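Local atomic coordinates of CocE/NonD family hydrolase (Staphylococcus aureus subsp. aureus COL, PDB entry 3III), a protein that probably hydrolyses ester or amide bonds, as an alpha/beta-hydrolase of the CocE/NonD family that carries a non-catalytic C-terminal beta domain. Residues G206-T211 with D424-I429; V452-L457 with T529-E534; L413-S416 with D422-L425; R462-E467 with P491-L496. One frame throughout, in Å; residues are numbered along the deposited sequence. Where two conformers were deposited one is given.

In the fold
The four contacts show how chemistry follows place in a two-domain hydrolase. Contacts 1 and 2 lie side by side, their centres about 6 Å apart, on the neighbouring strands 424-432 and 447-458 of the C-terminal domain. Contact 1 brings the short strand 208-209 of the hydrolase domain against this sheet, while contact 2 adds a loop of the C-terminal domain itself; both are buried and mix apolar or aromatic faces with polar groups. Contact 3 shares Asp424 and Leu425 with contact 1 but lies between two facing sheets, and is almost wholly apolar. Contact 4, at the surface, uses strand 490-503, the neighbour of contact 3's strand 408-417, and relies largely on water bridges.

Contact 1 of 4, residues G206-T211 with D424-I429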
loop_
_atom_site.group_PDB
_atom_site.type_symbol
_atom_site.label_atom_id
_atom_site.label_comp_id
_atom_site.label_asym_id
_atom_site.label_seq_id
_atom_site.Cartn_x
_atom_site.Cartn_y
_atom_site.Cartn_z
ATOM N N GLY A 206 13.365 -3.918 -4.933
ATOM C CA GLY A 206 14.380 -4.917 -5.299
ATOM C C GLY A 206 15.788 -4.418 -5.124
ATOM O O GLY A 206 16.712 -4.887 -5.785
ATOM N N GLY A 207 15.987 -3.478 -4.190
ATOM C CA GLY A 207 17.301 -2.882 -4.057
ATOM C C GLY A 207 17.568 -1.656 -4.938
ATOM O O GLY A 207 18.637 -1.013 -4.804
ATOM N N ILE A 208 16.661 -1.331 -5.864
ATOM C CA ILE A 208 16.890 -0.169 -6.776
ATOM C C ILE A 208 16.211 1.037 -6.087
ATOM O O ILE A 208 14.993 0.988 -5.870
ATOM C CB ILE A 208 16.241 -0.380 -8.179
ATOM C CG1 ILE A 208 16.615 -1.731 -8.790
ATOM C CG2 ILE A 208 16.591 0.799 -9.160
ATOM C CD1 ILE A 208 15.845 -2.050 -10.151
ATOM N N PRO A 209 16.946 2.136 -5.813
ATOM C CA PRO A 209 16.379 3.273 -5.107
ATOM C C PRO A 209 15.278 3.996 -5.867
ATOM O O PRO A 209 15.400 4.227 -7.064
ATOM C CB PRO A 209 17.565 4.196 -4.846
ATOM C CG PRO A 209 18.594 3.774 -5.757
ATOM C CD PRO A 209 18.325 2.370 -6.229
ATOM N N ASP A 210 14.203 4.318 -5.162
ATOM C CA ASP A 210 13.112 5.094 -5.730
ATOM C C ASP A 210 13.584 6.543 -5.731
ATOM O O ASP A 210 13.769 7.158 -4.681
ATOM C CB ASP A 210 11.857 4.942 -4.934
ATOM C CG ASP A 210 10.654 5.791 -5.501
ATOM O OD1 ASP A 210 10.810 6.413 -6.576
ATOM O OD2 ASP A 210 9.600 5.907 -4.800
ATOM N N THR A 211 13.738 7.094 -6.909
ATOM C CA THR A 211 14.154 8.485 -7.068
ATOM C C THR A 211 12.940 9.417 -7.326
ATOM O O THR A 211 13.072 10.663 -7.512
ATOM C CB THR A 211 15.120 8.601 -8.213
ATOM O OG1 THR A 211 14.474 8.218 -9.435
ATOM C CG2 THR A 211 16.360 7.764 -7.939
ATOM N N ASP A 424 20.237 -3.620 -13.193
ATOM C CA ASP A 424 18.923 -3.307 -12.714
ATOM C C ASP A 424 17.906 -3.888 -13.685
ATOM O O ASP A 424 17.837 -3.450 -14.832
ATOM C CB ASP A 424 18.749 -1.780 -12.571
ATOM C CG ASP A 424 19.504 -1.220 -11.352
ATOM O OD1 ASP A 424 19.652 -1.983 -10.383
ATOM O OD2 ASP A 424 19.875 -0.020 -11.333
ATOM N N LEU A 425 17.082 -4.834 -13.185
ATOM C CA LEU A 425 16.099 -5.526 -14.010
ATOM C C LEU A 425 14.681 -5.062 -13.604
ATOM O O LEU A 425 14.335 -4.995 -12.410
ATOM C CB LEU A 425 16.202 -7.031 -13.841
ATOM C CG LEU A 425 17.522 -7.768 -14.142
ATOM C CD1 LEU A 425 17.453 -9.270 -13.735
ATOM C CD2 LEU A 425 17.830 -7.650 -15.585
ATOM N N PHE A 426 13.915 -4.721 -14.626
ATOM C CA PHE A 426 12.565 -4.233 -14.509
ATOM C C PHE A 426 11.699 -5.278 -15.180
ATOM O O PHE A 426 11.872 -5.577 -16.354
ATOM C CB PHE A 426 12.429 -2.899 -15.236
ATOM C CG PHE A 426 13.203 -1.748 -14.580
ATOM C CD1 PHE A 426 12.550 -0.772 -13.893
ATOM C CD2 PHE A 426 14.590 -1.662 -14.676
ATOM C CE1 PHE A 426 13.232 0.290 -13.244
ATOM C CE2 PHE A 426 15.285 -0.583 -14.070
ATOM C CZ PHE A 426 14.627 0.400 -13.377
ATOM N N ALA A 427 10.830 -5.894 -14.406
ATOM C CA ALA A 427 9.898 -6.904 -14.912
ATOM C C ALA A 427 8.492 -6.397 -14.914
ATOM O O ALA A 427 8.065 -5.589 -14.055
ATOM C CB ALA A 427 9.987 -8.151 -14.118
ATOM N N GLY A 428 7.734 -6.884 -15.897
ATOM C CA GLY A 428 6.345 -6.635 -15.960
ATOM C C GLY A 428 5.521 -7.754 -16.550
ATOM O O GLY A 428 6.005 -8.540 -17.382
ATOM N N ILE A 429 4.284 -7.856 -16.054
ATOM C CA ILE A 429 3.280 -8.754 -16.627
ATOM C C ILE A 429 2.214 -7.890 -17.268
ATOM O O ILE A 429 1.685 -6.957 -16.615
ATOM C CB ILE A 429 2.614 -9.612 -15.555
ATOM C CG1 ILE A 429 3.679 -10.336 -14.734
ATOM C CG2 ILE A 429 1.553 -10.642 -16.206
ATOM C CD1 ILE A 429 4.603 -11.281 -15.594
#
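With chi1 at -50°, Ile208 holds CG1 beside its own backbone N, and an extended chi2 of 174° carries CD1 onward to Asp424 and Phe426. The contact is a domain interface: strand 208-209 belongs to the alpha/beta-hydrolase part of the chain, and strand 424-432 to a sheet of the C-terminal beta domain. The two side chains run antiparallel, Ile208 alongside Asp424. The closest approach is from Ile208 CG1 to Asp424 OD1, 3.4 Å, while the CD1 methyl rests 3.8 Å from Asp424 CB. The second branch, CG2, comes to 4.0 Å from Asp424 OD2.

The acid that Ile208 packs against has its oxygens engaged by other groups. Arg458 forms a salt bridge with OD1, and OD2 accepts hydrogen bonds from Val537 N and Thr536 OG1, partners that should fix the rotation of the carboxylate. No hydrogen bond crosses between the two segments; they meet by van der Waals contact. Beyond the acid, the tip of Ile208 passes the backbone of Leu425, with CD1 4.0 Å from Leu425 O. The same methyl sits over one face of the Phe426 ring, displaced toward the rim, where CD1 lies 4.2 Å from CE2.

Contact 2 of 4, residues V452-L457 with T529-E534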
loop_
_atom_site.group_PDB
_atom_site.type_symbol
_atom_site.label_atom_id
_atom_site.label_comp_id
_atom_site.label_asym_id
_atom_site.label_seq_id
_atom_site.Cartn_x
_atom_site.Cartn_y
_atom_site.Cartn_z
ATOM N N VAL A 452 -0.596 -5.508 -15.524
ATOM C CA VAL A 452 -1.143 -6.518 -14.595
ATOM C C VAL A 452 -0.345 -6.578 -13.306
ATOM O O VAL A 452 -0.899 -6.518 -12.202
ATOM C CB VAL A 452 -1.123 -7.900 -15.236
ATOM C CG1 VAL A 452 -1.388 -9.082 -14.212
ATOM C CG2 VAL A 452 -2.111 -7.984 -16.397
ATOM N N ALA A 453 0.953 -6.743 -13.452
ATOM C CA ALA A 453 1.878 -6.835 -12.306
ATOM C C ALA A 453 3.253 -6.273 -12.671
ATOM O O ALA A 453 3.685 -6.324 -13.813
ATOM C CB ALA A 453 1.990 -8.299 -11.839
ATOM N N THR A 454 3.930 -5.765 -11.653
ATOM C CA THR A 454 5.231 -5.187 -11.790
ATOM C C THR A 454 6.177 -5.782 -10.734
ATOM O O THR A 454 5.790 -6.093 -9.540
ATOM C CB THR A 454 5.070 -3.655 -11.689
ATOM O OG1 THR A 454 4.072 -3.238 -12.656
ATOM C CG2 THR A 454 6.398 -2.860 -11.955
ATOM N N GLY A 455 7.454 -5.865 -11.111
ATOM C CA GLY A 455 8.518 -6.162 -10.143
ATOM C C GLY A 455 9.895 -5.657 -10.570
ATOM O O GLY A 455 10.103 -5.333 -11.732
ATOM N N TRP A 456 10.827 -5.619 -9.623
ATOM C CA TRP A 456 12.175 -5.066 -9.830
ATOM C C TRP A 456 13.255 -5.861 -9.113
ATOM O O TRP A 456 13.030 -6.391 -8.014
ATOM C CB TRP A 456 12.250 -3.661 -9.264
ATOM C CG TRP A 456 11.279 -2.664 -9.792
ATOM C CD1 TRP A 456 11.526 -1.724 -10.766
ATOM C CD2 TRP A 456 9.968 -2.403 -9.313
ATOM N NE1 TRP A 456 10.426 -0.949 -10.960
ATOM C CE2 TRP A 456 9.456 -1.320 -10.070
ATOM C CE3 TRP A 456 9.164 -2.978 -8.325
ATOM C CZ2 TRP A 456 8.159 -0.804 -9.871
ATOM C CZ3 TRP A 456 7.885 -2.495 -8.148
ATOM C CH2 TRP A 456 7.401 -1.392 -8.925
ATOM N N LEU A 457 14.460 -5.903 -9.664
ATOM C CA LEU A 457 15.578 -6.418 -8.895
ATOM C C LEU A 457 16.930 -5.857 -9.363
ATOM O O LEU A 457 17.216 -5.862 -10.524
ATOM C CB LEU A 457 15.643 -7.934 -9.013
ATOM C CG LEU A 457 16.737 -8.628 -8.169
ATOM C CD1 LEU A 457 16.424 -8.475 -6.645
ATOM C CD2 LEU A 457 16.910 -10.111 -8.588
ATOM N N THR A 529 4.685 11.962 -8.389
ATOM C CA THR A 529 3.759 11.144 -7.591
ATOM C C THR A 529 3.958 9.640 -7.779
ATOM O O THR A 529 3.539 8.865 -6.928
ATOM C CB THR A 529 2.269 11.469 -7.909
ATOM O OG1 THR A 529 2.053 11.245 -9.280
ATOM C CG2 THR A 529 1.927 12.907 -7.546
ATOM N N ARG A 530 4.608 9.242 -8.882
ATOM C CA ARG A 530 4.886 7.831 -9.126
ATOM C C ARG A 530 6.328 7.508 -8.737
ATOM O O ARG A 530 7.192 8.402 -8.665
ATOM C CB ARG A 530 4.577 7.532 -10.575
ATOM C CG ARG A 530 4.602 6.088 -10.969
ATOM C CD ARG A 530 4.175 5.922 -12.393
ATOM N NE ARG A 530 4.243 4.517 -12.722
ATOM C CZ ARG A 530 4.882 4.006 -13.763
ATOM N NH1 ARG A 530 5.447 4.782 -14.669
ATOM N NH2 ARG A 530 4.949 2.713 -13.896
ATOM N N TYR A 531 6.616 6.229 -8.466
ATOM C CA TYR A 531 8.039 5.804 -8.360
ATOM C C TYR A 531 8.780 6.198 -9.635
ATOM O O TYR A 531 8.155 6.297 -10.703
ATOM C CB TYR A 531 8.172 4.291 -8.042
ATOM C CG TYR A 531 7.367 3.407 -8.980
ATOM C CD1 TYR A 531 7.685 3.326 -10.331
ATOM C CD2 TYR A 531 6.263 2.680 -8.514
ATOM C CE1 TYR A 531 6.943 2.511 -11.205
ATOM C CE2 TYR A 531 5.506 1.861 -9.381
ATOM C CZ TYR A 531 5.835 1.800 -10.730
ATOM O OH TYR A 531 5.089 0.935 -11.563
ATOM N N GLU A 532 10.079 6.493 -9.494
ATOM C CA GLU A 532 11.023 6.575 -10.604
ATOM C C GLU A 532 12.302 5.846 -10.176
ATOM O O GLU A 532 12.538 5.634 -8.964
ATOM C CB GLU A 532 11.295 8.032 -10.967
ATOM C CG GLU A 532 10.075 8.739 -11.516
ATOM C CD GLU A 532 10.293 10.223 -11.843
ATOM O OE1 GLU A 532 11.431 10.726 -11.825
ATOM O OE2 GLU A 532 9.276 10.884 -12.078
ATOM N N HIS A 533 13.103 5.437 -11.147
ATOM C CA HIS A 533 14.349 4.758 -10.844
ATOM C C HIS A 533 15.456 5.294 -11.750
ATOM O O HIS A 533 15.953 4.596 -12.620
ATOM C CB HIS A 533 14.144 3.215 -10.960
ATOM C CG HIS A 533 13.051 2.684 -10.066
ATOM N ND1 HIS A 533 11.749 2.517 -10.501
ATOM C CD2 HIS A 533 13.063 2.282 -8.781
ATOM C CE1 HIS A 533 11.009 2.069 -9.508
ATOM N NE2 HIS A 533 11.775 1.927 -8.450
ATOM N N GLU A 534 15.809 6.552 -11.557
ATOM C CA GLU A 534 16.735 7.223 -12.452
ATOM C C GLU A 534 18.200 7.070 -12.036
ATOM O O GLU A 534 19.088 7.573 -12.725
ATOM C CB GLU A 534 16.392 8.706 -12.558
ATOM C CG GLU A 534 14.995 8.984 -13.084
ATOM C CD GLU A 534 14.881 8.894 -14.565
ATOM O OE1 GLU A 534 15.716 9.453 -15.307
ATOM O OE2 GLU A 534 13.924 8.264 -15.010
HETATM O O HOH W 1 3.707 -0.739 -13.652
#
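A buried aromatic cluster of Trp456, Tyr531 and His533 joins strand 447-458 of the C-terminal beta domain to the irregular loop between strands 508-514 and 541-546. Trp456 and Tyr531 form a T-shaped (edge-to-face) pair, the planes of the indole six-membered ring and the phenol ring at 81°. The indole supplies the edge: Trp456 CZ2 comes over the tyrosine face, 3.6 Å from Tyr531 CZ. On the opposite face of the phenol, Arg530 CG lies over the ring centre, so the tyrosine is sandwiched between indole edge and aliphatic chain.

His533 meets the indole differently, over one face of its five-membered ring and at an oblique 44°, with His533 CE1 3.4 Å from Trp456 NE1. Thr454 CG2 lies over the other indole face. Glu517 ties the two heterocycles together, since its OE1 accepts from Trp456 NE1 while its OE2 is bonded to His533 ND1. His533 NE2 is paired with His205 of the hydrolase domain.

The phenol oxygen accepts twice. Arg530 NH2 donates to Tyr531 OH over 2.9 Å, in a bent bond with the acceptor tilted out of the guanidinium plane. A water donates to Tyr531 OH at 3.0 Å, and the same water is hydrogen-bonded to Thr454 OG1 at 2.7 Å.

Contact 3 of 4, residues L413-S416 with D422-L425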
loop_
_atom_site.group_PDB
_atom_site.type_symbol
_atom_site.label_atom_id
_atom_site.label_comp_id
_atom_site.label_asym_id
_atom_site.label_seq_id
_atom_site.Cartn_x
_atom_site.Cartn_y
_atom_site.Cartn_z
ATOM N N LEU A 413 15.050 -15.826 -13.849
ATOM C CA LEU A 413 15.907 -15.606 -15.006
ATOM C C LEU A 413 17.343 -16.005 -14.758
ATOM O O LEU A 413 17.847 -15.866 -13.640
ATOM C CB LEU A 413 15.882 -14.136 -15.467
ATOM C CG LEU A 413 14.532 -13.472 -15.724
ATOM C CD1 LEU A 413 14.704 -11.935 -15.818
ATOM C CD2 LEU A 413 13.807 -14.078 -16.965
ATOM N N TRP A 414 18.010 -16.459 -15.813
ATOM C CA TRP A 414 19.434 -16.531 -15.826
ATOM C C TRP A 414 20.017 -15.373 -16.654
ATOM O O TRP A 414 19.642 -15.163 -17.803
ATOM C CB TRP A 414 19.903 -17.890 -16.349
ATOM C CG TRP A 414 19.488 -19.038 -15.478
ATOM C CD1 TRP A 414 18.263 -19.641 -15.432
ATOM C CD2 TRP A 414 20.326 -19.767 -14.583
ATOM N NE1 TRP A 414 18.290 -20.683 -14.538
ATOM C CE2 TRP A 414 19.524 -20.755 -13.972
ATOM C CE3 TRP A 414 21.645 -19.616 -14.165
ATOM C CZ2 TRP A 414 20.023 -21.648 -13.040
ATOM C CZ3 TRP A 414 22.157 -20.499 -13.213
ATOM C CH2 TRP A 414 21.337 -21.499 -12.653
ATOM N N VAL A 415 20.935 -14.610 -16.053
ATOM C CA VAL A 415 21.327 -13.333 -16.614
ATOM C C VAL A 415 22.851 -13.121 -16.485
ATOM O O VAL A 415 23.519 -13.702 -15.588
ATOM C CB VAL A 415 20.584 -12.174 -15.908
ATOM C CG1 VAL A 415 19.028 -12.258 -16.016
ATOM C CG2 VAL A 415 21.053 -12.031 -14.438
ATOM N N SER A 416 23.409 -12.308 -17.396
ATOM C CA SER A 416 24.766 -11.833 -17.322
ATOM C C SER A 416 24.889 -10.485 -18.013
ATOM O O SER A 416 24.032 -10.105 -18.763
ATOM C CB SER A 416 25.746 -12.780 -18.004
ATOM O OG SER A 416 25.612 -12.693 -19.415
ATOM N N ASP A 422 26.943 -4.939 -12.364
ATOM C CA ASP A 422 25.604 -5.070 -11.768
ATOM C C ASP A 422 24.548 -4.780 -12.833
ATOM O O ASP A 422 24.838 -4.249 -13.916
ATOM C CB ASP A 422 25.517 -4.106 -10.592
ATOM C CG ASP A 422 24.487 -4.503 -9.541
ATOM O OD1 ASP A 422 23.656 -5.396 -9.789
ATOM O OD2 ASP A 422 24.516 -3.892 -8.446
HETATM N N MSE A 423 23.316 -5.179 -12.543
HETATM C CA MSE A 423 22.212 -5.000 -13.449
HETATM C C MSE A 423 20.962 -4.588 -12.665
HETATM O O MSE A 423 20.690 -5.133 -11.614
HETATM C CB MSE A 423 21.905 -6.313 -14.180
HETATM C CG MSE A 423 23.095 -6.871 -14.895
HETATM SE SE MSE A 423 22.753 -8.743 -15.446
HETATM C CE MSE A 423 21.489 -8.407 -16.993
ATOM N N ASP A 424 20.237 -3.620 -13.193
ATOM C CA ASP A 424 18.923 -3.307 -12.714
ATOM C C ASP A 424 17.906 -3.888 -13.685
ATOM O O ASP A 424 17.837 -3.450 -14.832
ATOM C CB ASP A 424 18.749 -1.780 -12.571
ATOM C CG ASP A 424 19.504 -1.220 -11.352
ATOM O OD1 ASP A 424 19.652 -1.983 -10.383
ATOM O OD2 ASP A 424 19.875 -0.020 -11.333
ATOM N N LEU A 425 17.082 -4.834 -13.185
ATOM C CA LEU A 425 16.099 -5.526 -14.010
ATOM C C LEU A 425 14.681 -5.062 -13.604
ATOM O O LEU A 425 14.335 -4.995 -12.410
ATOM C CB LEU A 425 16.202 -7.031 -13.841
ATOM C CG LEU A 425 17.522 -7.768 -14.142
ATOM C CD1 LEU A 425 17.453 -9.270 -13.735
ATOM C CD2 LEU A 425 17.830 -7.650 -15.585
#
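Apolar contacts between Val415, Met423, Leu413 and Leu425 make up most of this meeting. Met423, present as selenomethionine, lies antiparallel alongside Val415, with Val415 CG2 3.8 Å from Met423 SE. The other valine branch serves a second neighbour: CG1 meets Leu425 CD1 tip to tip at 4.1 Å. That same leucine methyl also reaches Leu413 CD1, more loosely, at 4.4 Å.

These residues line the interior of a beta sandwich. Strand 408-417 belongs to one sheet and strand 424-432 to the facing one, and the short connection between them crosses from sheet to sheet. Val492 of strand 490-503 and His542 of strand 541-546 add further side chains around Leu425.

Polar groups enter in two ways. The bend of the Met423 chain at chi3, 74°, turns its terminal methyl to the strand backbone, where CE lies 3.5 Å from Ser416 O; the CB of Ser416 is directed away, and its OG is hydrogen-bonded to Tyr545 OH. At the start of 422-425, Met423 N donates to Asp422 OD1 over 2.8 Å, meeting the carboxylate on its anti side, 30° out of plane. Lys483 pairs with the other oxygen, Asp422 OD2.

Contact 4 of 4, residues R462-E467 with P491-L496; sequences RELDQE and PVEIEL
Arg462 O receives a short hydrogen bond of 2.6 Å from a water, which in turn accepts from Glu493 N at 3.0 Å, so that the loop carbonyl and the strand amide are joined through a single solvent molecule. A second water bridges the Arg462 side chain to the strand. It accepts from Arg462 NE at 2.8 Å, lying in the guanidinium plane at its edge, and donates to Pro491 O at 2.9 Å. With chi1 at 67°, Arg462 CG is tucked between its own N and C, and the extended chain beyond it takes CD past Pro491 O at 3.7 Å. Further out, NH1 donates to the carbonyls of Val459 and Leu482, which hold the NH1 end.

In the C-terminal beta domain, strand 490-503 pairs antiparallel with strand 408-417 through Val492 and Leu413. Pro491 O and Glu493 N point to the opposite edge of the strand from Leu413, where water takes the place of direct backbone bonding to the loop.

Two side-chain contacts flank the bridges. Val492 CG1 lies 3.9 Å from Arg462 CD, the side chains crossing at about a right angle. Leu464, also crosswise, sets its CD1 against the Glu493 carboxylate, 3.6 Å from OE2, while Glu493 OE1 is bonded to Asn410 ND2.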
loop_
_atom_site.group_PDB
_atom_site.type_symbol
_atom_site.label_atom_id
_atom_site.label_comp_id
_atom_site.label_asym_id
_atom_site.label_seq_id
_atom_site.Cartn_x
_atom_site.Cartn_y
_atom_site.Cartn_z
ATOM N N ARG A 462 20.514 -10.182 -5.405
ATOM C CA ARG A 462 19.709 -11.391 -5.692
ATOM C C ARG A 462 19.639 -12.480 -4.608
ATOM O O ARG A 462 18.849 -13.438 -4.725
ATOM C CB ARG A 462 20.256 -12.076 -6.963
ATOM C CG ARG A 462 21.645 -12.649 -6.790
ATOM C CD ARG A 462 22.235 -13.089 -8.163
ATOM N NE ARG A 462 23.630 -13.562 -8.048
ATOM C CZ ARG A 462 24.709 -12.783 -7.957
ATOM N NH1 ARG A 462 24.627 -11.455 -7.975
ATOM N NH2 ARG A 462 25.884 -13.343 -7.849
ATOM N N GLU A 463 20.518 -12.442 -3.634
ATOM C CA GLU A 463 20.634 -13.593 -2.730
ATOM C C GLU A 463 19.337 -13.763 -1.924
ATOM O O GLU A 463 18.859 -12.827 -1.267
ATOM C CB GLU A 463 21.803 -13.415 -1.733
ATOM C CG GLU A 463 21.959 -14.666 -0.771
ATOM C CD GLU A 463 22.974 -14.479 0.372
ATOM O OE1 GLU A 463 23.316 -13.331 0.717
ATOM O OE2 GLU A 463 23.380 -15.490 0.978
ATOM N N LEU A 464 18.761 -14.955 -2.009
ATOM C CA LEU A 464 17.461 -15.255 -1.418
ATOM C C LEU A 464 17.557 -15.608 0.069
ATOM O O LEU A 464 18.500 -16.228 0.495
ATOM C CB LEU A 464 16.843 -16.448 -2.204
ATOM C CG LEU A 464 16.401 -16.230 -3.647
ATOM C CD1 LEU A 464 16.021 -17.547 -4.342
ATOM C CD2 LEU A 464 15.217 -15.186 -3.689
ATOM N N ASP A 465 16.588 -15.150 0.857
ATOM C CA ASP A 465 16.309 -15.665 2.193
ATOM C C ASP A 465 15.561 -16.961 1.973
ATOM O O ASP A 465 14.371 -16.985 1.587
ATOM C CB ASP A 465 15.422 -14.694 2.982
ATOM C CG ASP A 465 15.256 -15.087 4.413
ATOM O OD1 ASP A 465 15.034 -16.285 4.657
ATOM O OD2 ASP A 465 15.352 -14.187 5.311
ATOM N N GLN A 466 16.248 -18.048 2.208
ATOM C CA GLN A 466 15.684 -19.358 1.915
ATOM C C GLN A 466 14.469 -19.642 2.804
ATOM O O GLN A 466 13.480 -20.130 2.298
ATOM C CB GLN A 466 16.760 -20.454 2.040
ATOM C CG GLN A 466 17.838 -20.363 0.974
ATOM C CD GLN A 466 17.308 -20.557 -0.463
ATOM O OE1 GLN A 466 16.224 -21.111 -0.668
ATOM N NE2 GLN A 466 18.080 -20.090 -1.467
ATOM N N GLU A 467 14.537 -19.302 4.093
ATOM C CA GLU A 467 13.423 -19.549 5.009
ATOM C C GLU A 467 12.171 -18.812 4.542
ATOM O O GLU A 467 11.097 -19.420 4.442
ATOM C CB GLU A 467 13.748 -19.113 6.445
ATOM C CG GLU A 467 15.037 -19.627 7.032
ATOM C CD GLU A 467 16.205 -18.646 6.837
ATOM O OE1 GLU A 467 16.846 -18.671 5.755
ATOM O OE2 GLU A 467 16.482 -17.862 7.783
ATOM N N PRO A 491 21.574 -16.940 -11.547
ATOM C CA PRO A 491 20.127 -17.114 -11.449
ATOM C C PRO A 491 19.539 -16.064 -10.539
ATOM O O PRO A 491 20.129 -15.803 -9.481
ATOM C CB PRO A 491 19.986 -18.496 -10.791
ATOM C CG PRO A 491 21.239 -18.627 -9.999
ATOM C CD PRO A 491 22.290 -17.957 -10.751
ATOM N N VAL A 492 18.422 -15.464 -10.958
ATOM C CA VAL A 492 17.697 -14.460 -10.196
ATOM C C VAL A 492 16.241 -14.827 -10.181
ATOM O O VAL A 492 15.733 -15.467 -11.119
ATOM C CB VAL A 492 17.877 -13.040 -10.747
ATOM C CG1 VAL A 492 19.432 -12.661 -10.772
ATOM C CG2 VAL A 492 17.209 -12.905 -12.110
ATOM N N GLU A 493 15.580 -14.447 -9.116
ATOM C CA GLU A 493 14.125 -14.596 -9.007
ATOM C C GLU A 493 13.552 -13.269 -8.621
ATOM O O GLU A 493 13.943 -12.689 -7.591
ATOM C CB GLU A 493 13.769 -15.632 -7.959
ATOM C CG GLU A 493 14.272 -16.985 -8.365
ATOM C CD GLU A 493 13.979 -18.069 -7.378
ATOM O OE1 GLU A 493 12.952 -18.025 -6.682
ATOM O OE2 GLU A 493 14.791 -19.021 -7.334
ATOM N N ILE A 494 12.675 -12.776 -9.486
ATOM C CA ILE A 494 12.092 -11.461 -9.376
ATOM C C ILE A 494 10.684 -11.570 -8.828
ATOM O O ILE A 494 9.837 -12.323 -9.375
ATOM C CB ILE A 494 12.082 -10.740 -10.721
ATOM C CG1 ILE A 494 13.516 -10.629 -11.259
ATOM C CG2 ILE A 494 11.525 -9.313 -10.605
ATOM C CD1 ILE A 494 13.599 -9.912 -12.651
ATOM N N GLU A 495 10.448 -10.843 -7.734
ATOM C CA GLU A 495 9.090 -10.737 -7.092
ATOM C C GLU A 495 8.118 -9.854 -7.928
ATOM O O GLU A 495 8.170 -8.629 -7.860
ATOM C CB GLU A 495 9.246 -10.163 -5.660
ATOM C CG GLU A 495 7.952 -10.022 -4.827
ATOM C CD GLU A 495 8.203 -9.368 -3.468
ATOM O OE1 GLU A 495 9.281 -8.783 -3.276
ATOM O OE2 GLU A 495 7.340 -9.475 -2.552
ATOM N N LEU A 496 7.262 -10.484 -8.705
ATOM C CA LEU A 496 6.078 -9.777 -9.237
ATOM C C LEU A 496 5.070 -9.617 -8.067
ATOM O O LEU A 496 4.752 -10.566 -7.389
ATOM C CB LEU A 496 5.445 -10.488 -10.449
ATOM C CG LEU A 496 6.189 -10.504 -11.768
ATOM C CD1 LEU A 496 6.581 -9.117 -12.204
ATOM C CD2 LEU A 496 7.389 -11.432 -11.658
HETATM O O HOH W 2 17.199 -14.105 -6.665
HETATM O O HOH W 3 22.534 -16.090 -7.823
#